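Long-range contact in ABM domain-containing protein (Deinococcus radiodurans, PDB 3E8O), which is of unknown function but is probably an oxidoreductase of the antibiotic biosynthesis monooxygenase family, with a ferredoxin-like fold: residues T47-V58 with L69-A79. Sequence-based numbering, arbitrary orientation. Where two conformers were deposited one is given.
Sequences TRQEDGCLLYLV and LITEHWDNLGA
Leu57 and Thr71 pair through two nearly straight backbone bonds, Leu57 N to Thr71 O and Thr71 N to Leu57 O, which tie strands 53-61 and 67-74 into an antiparallel ladder. Farther along, His73 O accepts from two successive amides, Leu54 N (2.8 Å) and the longer Leu55 N (3.2 Å). This classic beta bulge shifts the register by one residue, and beyond it Asp75 N donates to Gly52 O.

Aromatic contacts fall on both faces of the hairpin. On one, Leu55 CD2 sits over the centre of the His73 ring, a CH-pi contact 3.7 Å from the centroid; His23 of the second subunit meets the same ring edge-to-face. On the other, Cys53 SG, turned anti to the backbone N (chi1 -175°), lies over one face of Trp74, 4.3 Å from the centroid of its six-membered ring and offset toward the rim. Cys53 CB packs 3.6 Å from Trp74 CZ3. The Thr47 side chain crosses that of Trp74 at about a right angle, its CG2 meeting CZ2 and CH2, while Asp51 O lies at the indole edge.

Tyr56 and Glu72 run side by side, ring and carboxylate planes 41° apart, with Tyr56 CE2 3.3 Å from Glu72 CD. Ile70 CG2 packs against the phenol end, 3.5 Å from Tyr56 OH, which hydrogen-bonds an unidentified molecule, probably from the crystallisation liquor. Trp74 NE1 donates in its ring plane to the anti side of Glu72 OE1 (2.8 Å, 165° at hydrogen), restraining the rotation of indole and carboxylate.

Beside the type II turn Glu50-Cys53, one water donates to both Asp51 O and Ala79 O. This bulged hairpin belongs to the four-stranded antiparallel sheet of a ferredoxin-like fold, as in the dimeric alpha-beta barrel clan: Leu55 and His73 face the dimer partner, whereas Tyr56, Glu72 and Trp74 lie on the helix-covered side, where that molecule may mark a pocket.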
loop_
_atom_site.group_PDB
_atom_site.type_symbol
_atom_site.label_atom_id
_atom_site.label_comp_id
_atom_site.label_asym_id
_atom_site.label_seq_id
_atom_site.Cartn_x
_atom_site.Cartn_y
_atom_site.Cartn_z
ATOM N N THR A 47 14.209 -2.257 -7.457
ATOM C CA THR A 47 13.092 -2.411 -8.406
ATOM C C THR A 47 12.680 -1.103 -9.008
ATOM O O THR A 47 12.277 -1.002 -10.167
ATOM C CB THR A 47 11.873 -3.104 -7.759
ATOM O OG1 THR A 47 12.277 -4.364 -7.244
ATOM C CG2 THR A 47 10.780 -3.351 -8.780
ATOM N N ARG A 48 12.784 -0.066 -8.219
ATOM C CA ARG A 48 12.419 1.261 -8.686
ATOM C C ARG A 48 13.218 1.698 -9.881
ATOM O O ARG A 48 12.831 2.611 -10.557
ATOM C CB ARG A 48 12.646 2.326 -7.617
ATOM C CG ARG A 48 11.613 2.341 -6.597
ATOM C CD ARG A 48 12.053 3.223 -5.448
ATOM N NE ARG A 48 11.125 2.971 -4.370
ATOM C CZ ARG A 48 11.414 2.965 -3.080
ATOM N NH1 ARG A 48 12.697 3.116 -2.650
ATOM N NH2 ARG A 48 10.406 2.738 -2.232
ATOM N N GLN A 49 14.374 1.088 -10.071
ATOM C CA GLN A 49 15.246 1.441 -11.186
ATOM C C GLN A 49 14.889 0.767 -12.514
ATOM O O GLN A 49 15.448 1.066 -13.551
ATOM C CB GLN A 49 16.692 1.050 -10.854
ATOM C CG GLN A 49 17.212 1.718 -9.603
ATOM C CD GLN A 49 18.589 1.294 -9.287
ATOM O OE1 GLN A 49 19.478 1.502 -10.098
ATOM N NE2 GLN A 49 18.804 0.701 -8.107
ATOM N N GLU A 50 13.952 -0.147 -12.453
ATOM C CA GLU A 50 13.603 -0.967 -13.596
ATOM C C GLU A 50 12.678 -0.342 -14.601
ATOM O O GLU A 50 11.815 0.484 -14.286
ATOM C CB GLU A 50 13.032 -2.323 -13.127
ATOM C CG GLU A 50 14.038 -3.163 -12.363
ATOM C CD GLU A 50 13.448 -4.389 -11.682
ATOM O OE1 GLU A 50 12.358 -4.858 -12.097
ATOM O OE2 GLU A 50 14.095 -4.883 -10.700
ATOM N N ASP A 51 12.863 -0.775 -15.838
ATOM C CA ASP A 51 11.995 -0.362 -16.912
ATOM C C ASP A 51 10.523 -0.598 -16.521
ATOM O O ASP A 51 10.139 -1.687 -16.075
ATOM C CB ASP A 51 12.297 -1.172 -18.205
ATOM C CG ASP A 51 13.674 -0.888 -18.797
ATOM O OD1 ASP A 51 14.274 0.190 -18.470
ATOM O OD2 ASP A 51 14.138 -1.741 -19.620
ATOM N N GLY A 52 9.730 0.430 -16.722
ATOM C CA GLY A 52 8.305 0.333 -16.501
ATOM C C GLY A 52 7.835 0.426 -15.077
ATOM O O GLY A 52 6.643 0.386 -14.856
ATOM N N CYS A 53 8.758 0.526 -14.105
ATOM C CA CYS A 53 8.375 0.619 -12.699
ATOM C C CYS A 53 8.018 2.046 -12.371
ATOM O O CYS A 53 8.898 2.927 -12.322
ATOM C CB CYS A 53 9.458 0.096 -11.759
ATOM S SG CYS A 53 8.874 0.091 -10.080
ATOM N N LEU A 54 6.728 2.269 -12.125
ATOM C CA LEU A 54 6.245 3.623 -11.821
ATOM C C LEU A 54 6.156 3.886 -10.321
ATOM O O LEU A 54 6.224 5.011 -9.877
ATOM C CB LEU A 54 4.909 3.862 -12.475
ATOM C CG LEU A 54 4.846 3.690 -13.997
ATOM C CD1 LEU A 54 3.440 3.737 -14.542
ATOM C CD2 LEU A 54 5.782 4.721 -14.675
ATOM N N LEU A 55 6.036 2.823 -9.555
ATOM C CA LEU A 55 5.942 2.923 -8.093
ATOM C C LEU A 55 6.288 1.572 -7.489
ATOM O O LEU A 55 5.850 0.538 -7.973
ATOM C CB LEU A 55 4.524 3.261 -7.649
ATOM C CG LEU A 55 4.340 3.566 -6.155
ATOM C CD1 LEU A 55 5.014 4.873 -5.749
ATOM C CD2 LEU A 55 2.849 3.586 -5.831
ATOM N N TYR A 56 7.064 1.589 -6.431
ATOM C CA TYR A 56 7.354 0.367 -5.644
ATOM C C TYR A 56 7.613 0.797 -4.214
ATOM O O TYR A 56 8.626 1.393 -3.899
ATOM C CB TYR A 56 8.549 -0.393 -6.214
ATOM C CG TYR A 56 8.638 -1.823 -5.740
ATOM C CD1 TYR A 56 9.117 -2.134 -4.505
ATOM C CD2 TYR A 56 8.334 -2.874 -6.584
ATOM C CE1 TYR A 56 9.206 -3.442 -4.074
ATOM C CE2 TYR A 56 8.443 -4.169 -6.179
ATOM C CZ TYR A 56 8.892 -4.466 -4.922
ATOM O OH TYR A 56 9.024 -5.743 -4.431
ATOM N N LEU A 57 6.639 0.533 -3.369
ATOM C CA LEU A 57 6.685 0.875 -1.958
ATOM C C LEU A 57 6.547 -0.374 -1.089
ATOM O O LEU A 57 5.753 -1.277 -1.355
ATOM C CB LEU A 57 5.520 1.804 -1.585
ATOM C CG LEU A 57 5.419 3.132 -2.284
ATOM C CD1 LEU A 57 4.086 3.829 -1.934
ATOM C CD2 LEU A 57 6.603 4.001 -1.964
ATOM N N VAL A 58 7.361 -0.398 -0.044
ATOM C CA VAL A 58 7.309 -1.442 0.944
ATOM C C VAL A 58 6.981 -0.779 2.279
ATOM O O VAL A 58 7.572 0.248 2.636
ATOM C CB VAL A 58 8.592 -2.263 1.008
ATOM C CG1 VAL A 58 8.774 -3.080 -0.284
ATOM C CG2 VAL A 58 9.925 -1.418 1.297
ATOM N N LEU A 69 3.345 -4.771 3.495
ATOM C CA LEU A 69 2.673 -4.549 2.229
ATOM C C LEU A 69 3.699 -4.168 1.163
ATOM O O LEU A 69 4.640 -3.414 1.432
ATOM C CB LEU A 69 1.623 -3.418 2.387
ATOM C CG LEU A 69 0.680 -2.997 1.251
ATOM C CD1 LEU A 69 -0.276 -4.125 0.836
ATOM C CD2 LEU A 69 -0.138 -1.735 1.656
ATOM N N ILE A 70 3.475 -4.669 -0.039
ATOM C CA ILE A 70 4.254 -4.346 -1.211
ATOM C C ILE A 70 3.263 -3.758 -2.218
ATOM O O ILE A 70 2.338 -4.440 -2.687
ATOM C CB ILE A 70 5.002 -5.534 -1.836
ATOM C CG1 ILE A 70 5.838 -6.331 -0.824
ATOM C CG2 ILE A 70 5.860 -5.051 -2.979
ATOM C CD1 ILE A 70 6.522 -7.550 -1.386
ATOM N N THR A 71 3.460 -2.489 -2.560
ATOM C CA THR A 71 2.595 -1.721 -3.453
ATOM C C THR A 71 3.372 -1.365 -4.703
ATOM O O THR A 71 4.422 -0.747 -4.626
ATOM C CB THR A 71 2.109 -0.465 -2.743
ATOM O OG1 THR A 71 1.461 -0.841 -1.530
ATOM C CG2 THR A 71 1.188 0.401 -3.618
ATOM N N GLU A 72 2.859 -1.794 -5.857
ATOM C CA GLU A 72 3.593 -1.548 -7.102
ATOM C C GLU A 72 2.678 -1.044 -8.195
ATOM O O GLU A 72 1.567 -1.503 -8.322
ATOM C CB GLU A 72 4.266 -2.851 -7.639
ATOM C CG GLU A 72 4.874 -3.749 -6.594
ATOM C CD GLU A 72 5.380 -5.083 -7.069
ATOM O OE1 GLU A 72 5.817 -5.181 -8.241
ATOM O OE2 GLU A 72 5.395 -6.041 -6.238
ATOM N N HIS A 73 3.205 -0.124 -8.997
ATOM C CA HIS A 73 2.541 0.326 -10.223
ATOM C C HIS A 73 3.502 0.115 -11.373
ATOM O O HIS A 73 4.646 0.531 -11.313
ATOM C CB HIS A 73 2.149 1.811 -10.188
ATOM C CG HIS A 73 1.151 2.156 -9.148
ATOM N ND1 HIS A 73 0.765 3.461 -8.939
ATOM C CD2 HIS A 73 0.482 1.401 -8.240
ATOM C CE1 HIS A 73 -0.132 3.483 -7.965
ATOM N NE2 HIS A 73 -0.312 2.253 -7.516
ATOM N N TRP A 74 3.040 -0.604 -12.385
ATOM C CA TRP A 74 3.812 -0.941 -13.602
ATOM C C TRP A 74 3.146 -0.346 -14.809
ATOM O O TRP A 74 1.925 -0.332 -14.934
ATOM C CB TRP A 74 3.907 -2.476 -13.756
ATOM C CG TRP A 74 4.779 -3.097 -12.694
ATOM C CD1 TRP A 74 4.366 -3.625 -11.502
ATOM C CD2 TRP A 74 6.205 -3.172 -12.695
ATOM N NE1 TRP A 74 5.455 -3.992 -10.748
ATOM C CE2 TRP A 74 6.598 -3.743 -11.464
ATOM C CE3 TRP A 74 7.194 -2.797 -13.612
ATOM C CZ2 TRP A 74 7.914 -3.936 -11.125
ATOM C CZ3 TRP A 74 8.508 -3.000 -13.261
ATOM C CH2 TRP A 74 8.853 -3.550 -12.047
ATOM N N ASP A 75 3.956 0.078 -15.765
ATOM C CA ASP A 75 3.413 0.734 -16.956
ATOM C C ASP A 75 2.485 -0.173 -17.728
ATOM O O ASP A 75 1.525 0.253 -18.304
ATOM C CB ASP A 75 4.535 1.211 -17.861
ATOM C CG ASP A 75 4.021 1.959 -19.019
ATOM O OD1 ASP A 75 3.506 3.083 -18.813
ATOM O OD2 ASP A 75 4.055 1.374 -20.122
ATOM N N ASN A 76 2.838 -1.462 -17.758
ATOM C CA ASN A 76 2.040 -2.456 -18.467
ATOM C C ASN A 76 2.382 -3.832 -17.945
ATOM O O ASN A 76 3.355 -4.029 -17.214
ATOM C CB ASN A 76 2.236 -2.349 -19.972
ATOM C CG ASN A 76 3.685 -2.441 -20.364
ATOM O OD1 ASN A 76 4.275 -3.494 -20.288
ATOM N ND2 ASN A 76 4.296 -1.311 -20.700
ATOM N N LEU A 77 1.528 -4.782 -18.294
ATOM C CA LEU A 77 1.703 -6.164 -17.869
ATOM C C LEU A 77 3.009 -6.772 -18.307
ATOM O O LEU A 77 3.641 -7.507 -17.562
ATOM C CB LEU A 77 0.570 -7.068 -18.337
ATOM C CG LEU A 77 -0.690 -7.047 -17.519
ATOM C CD1 LEU A 77 -1.824 -7.814 -18.261
ATOM C CD2 LEU A 77 -0.464 -7.648 -16.139
ATOM N N GLY A 78 3.449 -6.401 -19.502
ATOM C CA GLY A 78 4.689 -6.946 -20.030
ATOM C C GLY A 78 5.894 -6.554 -19.169
ATOM O O GLY A 78 6.772 -7.382 -18.874
ATOM N N ALA A 79 5.919 -5.297 -18.722
ATOM C CA ALA A 79 7.004 -4.814 -17.868
ATOM C C ALA A 79 6.993 -5.545 -16.539
ATOM O O ALA A 79 8.054 -5.853 -15.964
ATOM C CB ALA A 79 6.957 -3.312 -17.678
HETATM O O HOH W 1 10.387 -4.378 -16.350
HETATM O O HOH W 2 3.403 -0.709 0.449
#